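Local atomic coordinates of exotoxin type A (Streptococcus pyogenes phage T12, PDB entry 1FNU), a protein that probably acts as a secreted superantigen toxin of the staphylococcal and streptococcal family, contributing to virulence. Residues V38-L41 against D45-Y48. Residues are numbered along the deposited sequence; the frame is centred on the assembly and turned at random.
Sequences VDQL and DLIY. With CD (cadmium ion), chain F.
I47 faces both V38 and D39 in a classic beta bulge, its O accepting V38 N at 2.9 Å and its N giving a bond to D39 O at 3.0 Å. The first bond runs almost straight out from the I47 carbonyl; in the second the donor stands above the D39 carbonyl plane. I47 sends CG1, anti to its carbonyl carbon (chi1 -64°), alongside the loop, and CD1 reaches the Q40–L41 backbone, 3.9 Å from L41 N. V38 CG2 lies over the I47 carbonyl and meets I47 CG2 at 4.2 Å. Two residues earlier in the strand, D45 folds its carboxylate back between its own N and C (chi1 70°), where the syn lone pair of OD1 takes L41 N at 2.7 Å, while OD2 takes the N of L42. D39 turns its carboxylate off the strand: OD2 binds a cadmium ion, at 1.9 Å short for cadmium and of doubtful exact length, with two waters close by and a third farther off; OD1 accepts Q40 N on its anti side. The loop closes onto 45-48, an outermost OB-fold strand whose other edge bonds to 57-61. Two NH groups on D45, and metal plus NH on D39, would probably stabilise both carboxylates as anions.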
ATOM      1  N   VAL A  38      15.729  -1.700 -17.583  1.00 24.01           N
ATOM      2  CA  VAL A  38      14.999  -0.706 -18.387  1.00 23.92           C
ATOM      3  C   VAL A  38      14.640   0.543 -17.581  1.00 23.71           C
ATOM      4  O   VAL A  38      14.331   1.622 -18.144  1.00 23.83           O
ATOM      5  CB  VAL A  38      13.652  -1.311 -18.990  1.00 24.15           C
ATOM      6  CG1 VAL A  38      13.945  -2.459 -20.053  1.00 24.28           C
ATOM      7  CG2 VAL A  38      12.752  -1.838 -17.866  1.00 24.11           C
ATOM      8  N   ASP A  39      14.750   0.458 -16.273  1.00 23.25           N
ATOM      9  CA  ASP A  39      14.338   1.602 -15.497  1.00 22.73           C
ATOM     10  C   ASP A  39      14.654   1.235 -14.026  1.00 22.31           C
ATOM     11  O   ASP A  39      15.262   0.205 -13.738  1.00 22.09           O
ATOM     12  CB  ASP A  39      12.813   1.814 -15.739  1.00 22.71           C
ATOM     13  CG  ASP A  39      12.375   3.269 -15.556  1.00 22.96           C
ATOM     14  OD1 ASP A  39      13.092   4.026 -14.862  1.00 23.00           O
ATOM     15  OD2 ASP A  39      11.293   3.665 -16.088  1.00 23.24           O
ATOM     16  N   GLN A  40      14.240   2.112 -13.116  1.00 21.80           N
ATOM     17  CA  GLN A  40      14.460   1.876 -11.700  1.00 21.31           C
ATOM     18  C   GLN A  40      13.533   2.815 -10.929  1.00 20.85           C
ATOM     19  O   GLN A  40      13.152   3.901 -11.438  1.00 20.63           O
ATOM     20  CB  GLN A  40      15.964   2.040 -11.349  1.00 21.61           C
ATOM     21  CG  GLN A  40      16.493   3.350 -10.850  1.00 21.44           C
ATOM     22  CD  GLN A  40      18.055   3.334 -10.864  1.00 21.63           C
ATOM     23  OE1 GLN A  40      18.742   2.369 -10.394  1.00 21.63           O
ATOM     24  NE2 GLN A  40      18.606   4.392 -11.388  1.00 21.51           N
ATOM     25  N   LEU A  41      13.103   2.355  -9.747  1.00 20.34           N
ATOM     26  CA  LEU A  41      12.213   3.121  -8.845  1.00 19.88           C
ATOM     27  C   LEU A  41      13.122   3.962  -7.885  1.00 19.76           C
ATOM     28  O   LEU A  41      13.154   5.158  -7.887  1.00 19.57           O
ATOM     29  CB  LEU A  41      11.330   2.150  -8.030  1.00 19.51           C
ATOM     30  CG  LEU A  41      10.345   2.839  -7.046  1.00 19.49           C
ATOM     31  CD1 LEU A  41       9.430   3.810  -7.783  1.00 19.37           C
ATOM     32  CD2 LEU A  41       9.495   1.851  -6.311  1.00 19.32           C
ATOM     33  N   ASP A  45      17.718  -0.266  -6.983  1.00 19.75           N
ATOM     34  CA  ASP A  45      17.020  -1.313  -7.658  1.00 19.48           C
ATOM     35  C   ASP A  45      17.143  -1.188  -9.157  1.00 19.40           C
ATOM     36  O   ASP A  45      17.611  -0.153  -9.647  1.00 19.25           O
ATOM     37  CB  ASP A  45      15.504  -1.363  -7.224  1.00 19.37           C
ATOM     38  CG  ASP A  45      14.628  -0.154  -7.723  1.00 19.41           C
ATOM     39  OD1 ASP A  45      14.518   0.158  -8.946  1.00 19.29           O
ATOM     40  OD2 ASP A  45      13.941   0.483  -6.864  1.00 19.41           O
ATOM     41  N   LEU A  46      16.766  -2.276  -9.874  1.00 19.33           N
ATOM     42  CA  LEU A  46      16.689  -2.250 -11.360  1.00 19.43           C
ATOM     43  C   LEU A  46      15.364  -3.031 -11.716  1.00 19.62           C
ATOM     44  O   LEU A  46      15.039  -4.013 -11.079  1.00 19.62           O
ATOM     45  CB  LEU A  46      17.928  -2.905 -12.054  1.00 19.07           C
ATOM     46  CG  LEU A  46      19.329  -2.212 -11.896  1.00 18.79           C
ATOM     47  CD1 LEU A  46      20.448  -3.208 -12.349  1.00 18.44           C
ATOM     48  CD2 LEU A  46      19.264  -0.827 -12.690  1.00 18.48           C
ATOM     49  N   ILE A  47      14.636  -2.539 -12.716  1.00 19.89           N
ATOM     50  CA  ILE A  47      13.356  -3.044 -13.196  1.00 20.26           C
ATOM     51  C   ILE A  47      13.623  -3.562 -14.566  1.00 20.55           C
ATOM     52  O   ILE A  47      14.375  -2.938 -15.338  1.00 20.62           O
ATOM     53  CB  ILE A  47      12.354  -1.883 -13.292  1.00 20.19           C
ATOM     54  CG1 ILE A  47      12.118  -1.344 -11.889  1.00 20.03           C
ATOM     55  CG2 ILE A  47      11.077  -2.290 -13.992  1.00 20.03           C
ATOM     56  CD1 ILE A  47      11.120  -0.199 -11.917  1.00 20.31           C
ATOM     57  N   TYR A  48      13.024  -4.703 -14.861  1.00 20.85           N
ATOM     58  CA  TYR A  48      13.214  -5.421 -16.124  1.00 21.32           C
ATOM     59  C   TYR A  48      11.877  -5.693 -16.760  1.00 21.52           C
ATOM     60  O   TYR A  48      10.892  -6.032 -16.095  1.00 21.58           O
ATOM     61  CB  TYR A  48      13.993  -6.751 -15.953  1.00 21.23           C
ATOM     62  CG  TYR A  48      15.479  -6.610 -15.556  1.00 21.41           C
ATOM     63  CD1 TYR A  48      15.856  -6.216 -14.251  1.00 21.24           C
ATOM     64  CD2 TYR A  48      16.498  -6.795 -16.504  1.00 21.23           C
ATOM     65  CE1 TYR A  48      17.226  -6.011 -13.914  1.00 21.31           C
ATOM     66  CE2 TYR A  48      17.856  -6.592 -16.176  1.00 21.32           C
ATOM     67  CZ  TYR A  48      18.217  -6.201 -14.901  1.00 21.24           C
ATOM     68  OH  TYR A  48      19.564  -5.976 -14.643  1.00 21.42           O
TER
HETATM   69 CD    CD F 223       9.382   3.313 -16.052  1.00 25.42          CD
HETATM   70  O   HOH W   1       8.534   1.161 -15.348  1.00 10.84           O
HETATM   71  O   HOH W   2       8.250   4.123 -18.480  1.00 30.34           O
HETATM   72  O   HOH W   3       9.136   4.602 -13.962  1.00  5.16           O